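Long-range contacts in malonyl CoA-acyl carrier protein transacylase (Staphylococcus aureus, PDB 3IM9), which catalyses the transfer of the malonyl group from malonyl-CoA to holo-acyl carrier protein, a step in fatty acid biosynthesis: residues M94-L104 with M253-F263; D159-I167 with G204-K212. One frame throughout, in Å; residues are numbered along the deposited sequence.

Contact 1 (M94-L104 with M253-F263); sequences MGHSLGEYSSL and MVKQLYSPVQF. With CA (calcium ion), chain B.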
loop_
_atom_site.group_PDB
_atom_site.type_symbol
_atom_site.label_atom_id
_atom_site.label_comp_id
_atom_site.label_asym_id
_atom_site.label_seq_id
_atom_site.Cartn_x
_atom_site.Cartn_y
_atom_site.Cartn_z
ATOM N N MET A 94 0.703 2.384 -9.185
ATOM C CA MET A 94 0.530 2.940 -7.813
ATOM C C MET A 94 0.350 1.789 -6.869
ATOM O O MET A 94 0.074 0.671 -7.281
ATOM C CB MET A 94 -0.696 3.904 -7.688
ATOM C CG MET A 94 -2.023 3.235 -7.907
ATOM S SD MET A 94 -3.417 4.245 -7.474
ATOM C CE MET A 94 -4.666 3.203 -8.183
ATOM N N GLY A 95 0.596 2.047 -5.600
ATOM C CA GLY A 95 0.376 0.953 -4.577
ATOM C C GLY A 95 -0.011 1.593 -3.263
ATOM O O GLY A 95 0.341 2.762 -2.981
ATOM N N HIS A 96 -0.693 0.810 -2.424
ATOM C CA HIS A 96 -1.267 1.398 -1.186
ATOM C C HIS A 96 -0.298 1.286 -0.029
ATOM O O HIS A 96 -0.049 0.164 0.445
ATOM C CB HIS A 96 -2.581 0.694 -0.882
ATOM C CG HIS A 96 -3.446 1.437 0.092
ATOM N ND1 HIS A 96 -3.179 1.409 1.463
ATOM C CD2 HIS A 96 -4.634 2.061 -0.069
ATOM C CE1 HIS A 96 -4.107 2.131 2.092
ATOM N NE2 HIS A 96 -5.028 2.502 1.192
ATOM N N SER A 97 0.301 2.429 0.350
ATOM C CA SER A 97 1.198 2.517 1.509
ATOM C C SER A 97 2.435 1.637 1.254
ATOM O O SER A 97 3.301 2.018 0.453
ATOM C CB SER A 97 0.499 2.234 2.815
ATOM O OG SER A 97 1.406 2.446 3.891
ATOM N N LEU A 98 2.556 0.452 1.869
ATOM C CA LEU A 98 3.640 -0.466 1.499
ATOM C C LEU A 98 3.641 -0.695 -0.042
ATOM O O LEU A 98 4.710 -0.841 -0.667
ATOM C CB LEU A 98 3.408 -1.772 2.295
ATOM C CG LEU A 98 4.418 -2.914 2.000
ATOM C CD1 LEU A 98 4.101 -3.708 0.675
ATOM C CD2 LEU A 98 5.887 -2.451 2.086
ATOM N N GLY A 99 2.461 -0.874 -0.604
ATOM C CA GLY A 99 2.356 -1.176 -2.025
ATOM C C GLY A 99 3.106 -0.210 -2.938
ATOM O O GLY A 99 3.457 -0.588 -4.056
ATOM N N GLU A 100 3.313 1.045 -2.469
ATOM C CA GLU A 100 4.037 1.990 -3.313
ATOM C C GLU A 100 5.443 1.469 -3.551
ATOM O O GLU A 100 6.019 1.782 -4.607
ATOM C CB GLU A 100 4.038 3.366 -2.617
ATOM C CG GLU A 100 4.599 4.532 -3.537
ATOM C CD GLU A 100 4.019 5.844 -3.163
ATOM O OE1 GLU A 100 2.799 5.919 -2.907
ATOM O OE2 GLU A 100 4.811 6.821 -3.155
ATOM N N TYR A 101 6.017 0.730 -2.598
ATOM C CA TYR A 101 7.383 0.138 -2.799
ATOM C C TYR A 101 7.339 -0.909 -3.886
ATOM O O TYR A 101 8.333 -1.068 -4.630
ATOM C CB TYR A 101 7.950 -0.332 -1.489
ATOM C CG TYR A 101 8.283 0.823 -0.610
ATOM C CD1 TYR A 101 7.354 1.361 0.311
ATOM C CD2 TYR A 101 9.568 1.393 -0.669
ATOM C CE1 TYR A 101 7.641 2.477 1.127
ATOM C CE2 TYR A 101 9.882 2.520 0.114
ATOM C CZ TYR A 101 8.927 3.034 0.981
ATOM O OH TYR A 101 9.288 4.148 1.729
ATOM N N SER A 102 6.283 -1.695 -3.996
ATOM C CA SER A 102 6.168 -2.616 -5.086
ATOM C C SER A 102 6.120 -1.840 -6.404
ATOM O O SER A 102 6.682 -2.302 -7.391
ATOM C CB SER A 102 4.890 -3.425 -4.895
ATOM O OG SER A 102 5.025 -4.194 -3.677
ATOM N N SER A 103 5.452 -0.692 -6.410
ATOM C CA SER A 103 5.452 0.160 -7.643
ATOM C C SER A 103 6.896 0.585 -7.941
ATOM O O SER A 103 7.252 0.690 -9.159
ATOM C CB SER A 103 4.541 1.381 -7.391
ATOM O OG SER A 103 3.191 1.052 -7.441
ATOM N N LEU A 104 7.691 0.921 -6.922
ATOM C CA LEU A 104 9.098 1.413 -7.113
ATOM C C LEU A 104 9.908 0.293 -7.691
ATOM O O LEU A 104 10.786 0.528 -8.589
ATOM C CB LEU A 104 9.756 1.902 -5.805
ATOM C CG LEU A 104 8.992 3.050 -5.141
ATOM C CD1 LEU A 104 9.898 3.654 -4.011
ATOM C CD2 LEU A 104 8.579 4.192 -6.126
ATOM N N MET A 253 8.627 9.436 -0.401
ATOM C CA MET A 253 8.504 8.247 0.423
ATOM C C MET A 253 8.706 8.585 1.879
ATOM O O MET A 253 8.134 7.840 2.761
ATOM C CB MET A 253 9.605 7.209 0.021
ATOM C CG MET A 253 9.398 6.653 -1.482
ATOM S SD MET A 253 7.730 6.472 -2.063
ATOM C CE MET A 253 7.064 5.151 -0.938
ATOM N N VAL A 254 9.580 9.564 2.196
ATOM C CA VAL A 254 9.671 9.936 3.575
ATOM C C VAL A 254 8.337 10.669 4.018
ATOM O O VAL A 254 7.767 10.331 5.099
ATOM C CB VAL A 254 10.886 10.914 3.801
ATOM C CG1 VAL A 254 10.956 11.224 5.281
ATOM C CG2 VAL A 254 12.133 10.165 3.336
ATOM N N LYS A 255 7.828 11.562 3.167
ATOM C CA LYS A 255 6.545 12.284 3.537
ATOM C C LYS A 255 5.382 11.309 3.670
ATOM O O LYS A 255 4.495 11.523 4.468
ATOM C CB LYS A 255 6.167 13.302 2.479
ATOM C CG LYS A 255 7.245 14.372 2.363
ATOM C CD LYS A 255 6.818 15.425 1.338
ATOM C CE LYS A 255 7.908 16.567 1.388
ATOM N NZ LYS A 255 7.577 17.668 0.394
ATOM N N GLN A 256 5.453 10.209 2.910
ATOM C CA GLN A 256 4.367 9.216 2.888
ATOM C C GLN A 256 4.114 8.689 4.324
ATOM O O GLN A 256 2.953 8.407 4.689
ATOM C CB GLN A 256 4.761 8.048 1.990
ATOM C CG GLN A 256 3.561 7.115 1.666
ATOM C CD GLN A 256 4.013 5.663 1.484
ATOM O OE1 GLN A 256 4.842 5.152 2.233
ATOM N NE2 GLN A 256 3.473 5.014 0.490
ATOM N N LEU A 257 5.153 8.615 5.123
ATOM C CA LEU A 257 5.049 8.051 6.496
ATOM C C LEU A 257 4.026 8.804 7.312
ATOM O O LEU A 257 3.382 8.131 8.163
ATOM C CB LEU A 257 6.400 8.058 7.220
ATOM C CG LEU A 257 7.520 7.224 6.513
ATOM C CD1 LEU A 257 8.826 7.522 7.204
ATOM C CD2 LEU A 257 7.187 5.701 6.628
ATOM N N TYR A 258 3.994 10.111 7.157
ATOM C CA TYR A 258 3.213 10.906 8.096
ATOM C C TYR A 258 2.101 11.644 7.428
ATOM O O TYR A 258 1.529 12.634 7.986
ATOM C CB TYR A 258 4.111 11.849 8.930
ATOM C CG TYR A 258 5.018 12.743 8.100
ATOM C CD1 TYR A 258 6.357 12.335 7.878
ATOM C CD2 TYR A 258 4.553 13.920 7.576
ATOM C CE1 TYR A 258 7.188 13.158 7.145
ATOM C CE2 TYR A 258 5.381 14.732 6.826
ATOM C CZ TYR A 258 6.670 14.327 6.626
ATOM O OH TYR A 258 7.445 15.262 5.856
ATOM N N SER A 259 1.793 11.267 6.201
ATOM C CA SER A 259 0.756 11.905 5.384
ATOM C C SER A 259 -0.325 10.908 5.025
ATOM O O SER A 259 -0.037 9.699 4.913
ATOM C CB SER A 259 1.396 12.419 4.080
ATOM O OG SER A 259 2.464 13.343 4.423
ATOM N N PRO A 260 -1.538 11.356 4.779
ATOM C CA PRO A 260 -2.637 10.451 4.398
ATOM C C PRO A 260 -2.347 9.803 3.027
ATOM O O PRO A 260 -1.706 10.427 2.154
ATOM C CB PRO A 260 -3.888 11.343 4.302
ATOM C CG PRO A 260 -3.405 12.705 4.691
ATOM C CD PRO A 260 -1.964 12.758 4.955
ATOM N N VAL A 261 -2.811 8.558 2.860
ATOM C CA VAL A 261 -2.756 7.850 1.565
ATOM C C VAL A 261 -3.888 8.300 0.726
ATOM O O VAL A 261 -5.055 8.034 1.049
ATOM C CB VAL A 261 -2.795 6.319 1.820
ATOM C CG1 VAL A 261 -2.846 5.575 0.474
ATOM C CG2 VAL A 261 -1.523 5.863 2.585
ATOM N N GLN A 262 -3.559 9.032 -0.338
ATOM C CA GLN A 262 -4.595 9.588 -1.222
ATOM C C GLN A 262 -5.059 8.607 -2.255
ATOM O O GLN A 262 -4.844 8.807 -3.465
ATOM C CB GLN A 262 -4.065 10.902 -1.858
ATOM C CG GLN A 262 -3.637 11.927 -0.794
ATOM C CD GLN A 262 -4.824 12.596 -0.128
ATOM O OE1 GLN A 262 -5.991 12.381 -0.442
ATOM N NE2 GLN A 262 -4.508 13.381 0.920
ATOM N N PHE A 263 -5.657 7.481 -1.848
ATOM C CA PHE A 263 -5.995 6.470 -2.859
ATOM C C PHE A 263 -7.101 6.878 -3.798
ATOM O O PHE A 263 -6.972 6.582 -5.001
ATOM C CB PHE A 263 -6.305 5.117 -2.162
ATOM C CG PHE A 263 -6.372 3.965 -3.165
ATOM C CD1 PHE A 263 -7.610 3.530 -3.593
ATOM C CD2 PHE A 263 -5.204 3.433 -3.656
ATOM C CE1 PHE A 263 -7.701 2.506 -4.581
ATOM C CE2 PHE A 263 -5.229 2.349 -4.602
ATOM C CZ PHE A 263 -6.502 1.890 -5.067
HETATM CA CA CA B . 7.297 5.339 3.086
#

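Contact 2 (D159-I167 with G204-K212); sequences DKIIEPANI and GPFHSSLMK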
loop_
_atom_site.group_PDB
_atom_site.type_symbol
_atom_site.label_atom_id
_atom_site.label_comp_id
_atom_site.label_asym_id
_atom_site.label_seq_id
_atom_site.Cartn_x
_atom_site.Cartn_y
_atom_site.Cartn_z
ATOM N N ASP A 159 -4.336 18.352 23.304
ATOM C CA ASP A 159 -3.039 18.004 22.686
ATOM C C ASP A 159 -3.040 16.591 22.052
ATOM O O ASP A 159 -1.964 15.991 21.844
ATOM C CB ASP A 159 -1.908 18.104 23.710
ATOM C CG ASP A 159 -1.793 19.511 24.275
ATOM O OD1 ASP A 159 -1.531 20.397 23.447
ATOM O OD2 ASP A 159 -1.996 19.690 25.525
ATOM N N LYS A 160 -4.232 16.066 21.778
ATOM C CA LYS A 160 -4.335 14.729 21.166
ATOM C C LYS A 160 -4.952 14.960 19.806
ATOM O O LYS A 160 -5.704 15.918 19.596
ATOM C CB LYS A 160 -5.147 13.767 21.996
ATOM C CG LYS A 160 -4.476 13.432 23.316
ATOM C CD LYS A 160 -5.258 12.386 24.058
ATOM C CE LYS A 160 -4.440 11.982 25.282
ATOM N NZ LYS A 160 -4.941 10.722 25.965
ATOM N N ILE A 161 -4.606 14.107 18.874
ATOM C CA ILE A 161 -5.074 14.289 17.493
ATOM C C ILE A 161 -5.571 12.984 16.890
ATOM O O ILE A 161 -5.123 11.875 17.238
ATOM C CB ILE A 161 -3.992 14.884 16.581
ATOM C CG1 ILE A 161 -2.885 13.890 16.436
ATOM C CG2 ILE A 161 -3.506 16.298 17.145
ATOM C CD1 ILE A 161 -2.035 14.200 15.291
ATOM N N ILE A 162 -6.533 13.140 15.983
ATOM C CA ILE A 162 -6.975 12.033 15.115
ATOM C C ILE A 162 -7.150 12.646 13.729
ATOM O O ILE A 162 -7.683 13.773 13.602
ATOM C CB ILE A 162 -8.235 11.425 15.702
ATOM C CG1 ILE A 162 -8.757 10.309 14.877
ATOM C CG2 ILE A 162 -9.305 12.439 15.928
ATOM C CD1 ILE A 162 -9.952 9.522 15.582
ATOM N N GLU A 163 -6.713 11.969 12.677
ATOM C CA GLU A 163 -6.681 12.578 11.336
ATOM C C GLU A 163 -7.094 11.525 10.317
ATOM O O GLU A 163 -6.784 10.337 10.483
ATOM C CB GLU A 163 -5.216 12.937 10.964
ATOM C CG GLU A 163 -4.641 14.056 11.783
ATOM C CD GLU A 163 -3.118 14.140 11.725
ATOM O OE1 GLU A 163 -2.571 15.096 12.295
ATOM O OE2 GLU A 163 -2.454 13.328 11.113
ATOM N N PRO A 164 -7.664 11.922 9.173
ATOM C CA PRO A 164 -7.873 10.954 8.063
ATOM C C PRO A 164 -6.496 10.508 7.636
ATOM O O PRO A 164 -5.530 11.331 7.495
ATOM C CB PRO A 164 -8.543 11.833 6.970
ATOM C CG PRO A 164 -9.355 12.916 7.775
ATOM C CD PRO A 164 -8.288 13.260 8.884
ATOM N N ALA A 165 -6.377 9.195 7.460
ATOM C CA ALA A 165 -5.110 8.556 7.147
ATOM C C ALA A 165 -5.149 7.843 5.802
ATOM O O ALA A 165 -4.329 8.126 4.930
ATOM C CB ALA A 165 -4.722 7.583 8.253
ATOM N N ASN A 166 -6.091 6.919 5.621
ATOM C CA ASN A 166 -6.127 6.198 4.372
ATOM C C ASN A 166 -7.458 6.565 3.753
ATOM O O ASN A 166 -8.523 6.239 4.258
ATOM C CB ASN A 166 -6.027 4.635 4.537
ATOM C CG ASN A 166 -4.807 4.110 5.203
ATOM O OD1 ASN A 166 -4.847 2.910 5.654
ATOM N ND2 ASN A 166 -3.746 4.782 5.229
ATOM N N ILE A 167 -7.415 7.293 2.640
ATOM C CA ILE A 167 -8.598 7.782 1.943
ATOM C C ILE A 167 -8.863 6.781 0.796
ATOM O O ILE A 167 -8.262 6.864 -0.238
ATOM C CB ILE A 167 -8.325 9.188 1.350
ATOM C CG1 ILE A 167 -7.771 10.171 2.429
ATOM C CG2 ILE A 167 -9.621 9.715 0.804
ATOM C CD1 ILE A 167 -8.514 10.326 3.667
ATOM N N GLY A 204 0.533 1.277 15.708
ATOM C CA GLY A 204 0.721 2.674 16.010
ATOM C C GLY A 204 -0.196 3.545 15.133
ATOM O O GLY A 204 -1.031 3.018 14.389
ATOM N N PRO A 205 0.011 4.869 15.151
ATOM C CA PRO A 205 -0.853 5.848 14.542
ATOM C C PRO A 205 -0.281 6.120 13.141
ATOM O O PRO A 205 0.102 7.214 12.780
ATOM C CB PRO A 205 -0.753 7.056 15.520
ATOM C CG PRO A 205 0.745 6.984 15.922
ATOM C CD PRO A 205 1.027 5.508 16.052
ATOM N N PHE A 206 -0.353 5.085 12.299
ATOM C CA PHE A 206 0.286 5.178 10.966
ATOM C C PHE A 206 -0.407 6.190 10.066
ATOM O O PHE A 206 -1.640 6.430 10.152
ATOM C CB PHE A 206 0.370 3.800 10.276
ATOM C CG PHE A 206 1.027 2.725 11.146
ATOM C CD1 PHE A 206 2.085 3.054 12.020
ATOM C CD2 PHE A 206 0.549 1.418 11.074
ATOM C CE1 PHE A 206 2.676 2.036 12.865
ATOM C CE2 PHE A 206 1.171 0.412 11.851
ATOM C CZ PHE A 206 2.199 0.759 12.752
ATOM N N HIS A 207 0.379 6.809 9.200
ATOM C CA HIS A 207 -0.117 7.827 8.241
ATOM C C HIS A 207 -0.820 8.994 8.942
ATOM O O HIS A 207 -1.672 9.663 8.365
ATOM C CB HIS A 207 -1.023 7.198 7.135
ATOM C CG HIS A 207 -0.240 6.309 6.267
ATOM N ND1 HIS A 207 0.748 6.809 5.414
ATOM C CD2 HIS A 207 -0.193 4.969 6.196
ATOM C CE1 HIS A 207 1.282 5.765 4.766
ATOM N NE2 HIS A 207 0.752 4.652 5.246
ATOM N N SER A 208 -0.406 9.261 10.168
ATOM C CA SER A 208 -0.801 10.519 10.876
ATOM C C SER A 208 0.484 11.322 11.114
ATOM O O SER A 208 1.657 10.822 11.039
ATOM C CB SER A 208 -1.475 10.171 12.206
ATOM O OG SER A 208 -0.462 9.915 13.223
ATOM N N SER A 209 0.293 12.599 11.405
ATOM C CA SER A 209 1.426 13.526 11.696
ATOM C C SER A 209 2.306 13.044 12.888
ATOM O O SER A 209 3.510 13.395 12.963
ATOM C CB SER A 209 0.846 14.941 11.937
ATOM O OG SER A 209 -0.009 14.896 13.071
ATOM N N LEU A 210 1.759 12.154 13.756
ATOM C CA LEU A 210 2.583 11.588 14.811
ATOM C C LEU A 210 3.774 10.768 14.286
ATOM O O LEU A 210 4.774 10.670 14.985
ATOM C CB LEU A 210 1.748 10.715 15.753
ATOM C CG LEU A 210 0.571 11.470 16.509
ATOM C CD1 LEU A 210 -0.256 10.488 17.245
ATOM C CD2 LEU A 210 1.282 12.461 17.464
ATOM N N MET A 211 3.675 10.238 13.034
ATOM C CA MET A 211 4.760 9.397 12.529
ATOM C C MET A 211 5.997 10.225 12.120
ATOM O O MET A 211 6.997 9.654 11.704
ATOM C CB MET A 211 4.258 8.572 11.354
ATOM C CG MET A 211 3.099 7.571 11.769
ATOM S SD MET A 211 3.557 6.518 13.174
ATOM C CE MET A 211 4.958 5.517 12.439
ATOM N N LYS A 212 5.917 11.562 12.275
ATOM C CA LYS A 212 7.177 12.334 12.065
ATOM C C LYS A 212 8.291 11.862 12.963
ATOM O O LYS A 212 9.490 12.059 12.637
ATOM C CB LYS A 212 6.879 13.811 12.291
ATOM C CG LYS A 212 6.148 14.338 11.110
ATOM C CD LYS A 212 5.643 15.780 11.407
ATOM C CE LYS A 212 4.696 16.354 10.284
ATOM N NZ LYS A 212 4.178 17.768 10.570
HETATM O O HOH W 1 -2.746 12.328 8.295
#

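Contact 1 (M94-L104 with M253-F263)
Gln256 and Tyr101 meet at a calcium ion, and each holds it by a side-chain oxygen. Gln256 OE1 lies 2.6 Å from the calcium ion and Tyr101 OH 2.7 Å from it. The backbone O of Met253 is a third ligand. Arg122, outside both segments, belongs to the site too, and its NH2 is hydrogen-bonded to Gln256 OE1. The ion sits at the edge of the Tyr101 ring, in its plane. Over one face of that ring lies the methyl of Met253, with CE 3.4 Å from Tyr101 CZ and offset toward the rim. A bend at chi2 (-34°) and another at chi3 fold the Met253 chain back over the ring. Its sulfur stands farther off, above the same face, in a Met-aromatic contact. Tip to tip with this residue, Leu104 CD1 meets Met253 CG.

The other end of the Gln256 amide turns to the backbone. NE2 donates to Ser97 O over 3.0 Å, with an N-H...O angle of 150°. Glu100 N binds the same oxygen from the opposite face of its carbonyl plane. The Glu100 carboxylate lies beside the amide, but its oxygens bond to Asn237 N and Gln236 NE2.

Farther along, Val261 CG1 lies over one face of the His96 imidazole, a CH-pi contact, 3.9 Å from the ring centroid. Phe263 CD2 comes to the edge of that ring, and the two ring planes stand 47° apart. His96 NE2 bonds to Asn168. Met94 CE reaches Phe263 CE2 at 3.7 Å.

Ser97 is the probable nucleophile, in a GxSxG turn consistent with a nucleophile elbow. Its OG is hydrogen-bonded to His207 NE2, outside both segments. Gln256 uses both ends of its amide, so one flat group ties the calcium ion to the backbone oxygen of the active-site serine.

Contact 2 (D159-I167 with G204-K212)
Glu163 grips Ser209 with both carboxylate oxygens. Ser209 OG donates to Glu163 OE1 over 2.7 Å. Ser209 N donates to Glu163 OE2 over 2.9 Å, and this bond is nearly straight at 165°. Both donors come on the syn side, each somewhat out of the carboxylate plane. The two bonds fix the rotation of the carboxylate. The glutamate chain is extended beyond CG, which carries the group across from the strand to the loop. Water 1 adds a bridge, lying 3.0 Å from Glu163 OE2 and 2.9 Å from His207 O.

On one flank of this grip, Ile161 CD1 packs 4.0 Å from Leu210 CG, and the two side chains pass alongside, pointing opposite ways. On the other, the methyl of Ala165 rests 3.7 Å from His207 O and also touches the CB of His207. The Asn166 side chain runs roughly perpendicular to that of His207, with amide and ring planes 66° apart and ND2 3.7 Å from His207 CD2.

The loop is braced from within. Ser208 OG donates to Pro205 O and accepts from Leu210 N, the latter an ST turn. Pro205 to Ser208 form a type II turn that places His207 next to the strand. Outside the segments, Ser176 OG bonds to Phe206 O, His207 ND1 donates to Ser259 O, and His207 NE2 pairs with Ser97 OG.

Strand 162-169 carries a classic beta bulge, where Ala165 and Asn166 both face Val174. The whole is a loop held against a sheet strand, presenting the histidine of a Ser-His acyltransferase active site, as assigned by similarity.

Contacts 1 and 2 each bring one half of the active site assigned by similarity. Ser97 OG of contact 1 and His207 NE2 of contact 2 are 2.7 Å apart, a probable hydrogen bond. The contacts are about 14 Å apart, centre to centre, and contact 2 is nested within the chain loop that contact 1 closes. They also share a sheet: strand 261-262 runs parallel beside 162-169, and Val261 N lies 2.6 Å from Ala165 O, probably hydrogen-bonded. Phe263 CB packs against Ile167 O at 3.3 Å. Segment 253-263 thus runs from the calcium site, past His207, to the strand that backs the histidine loop.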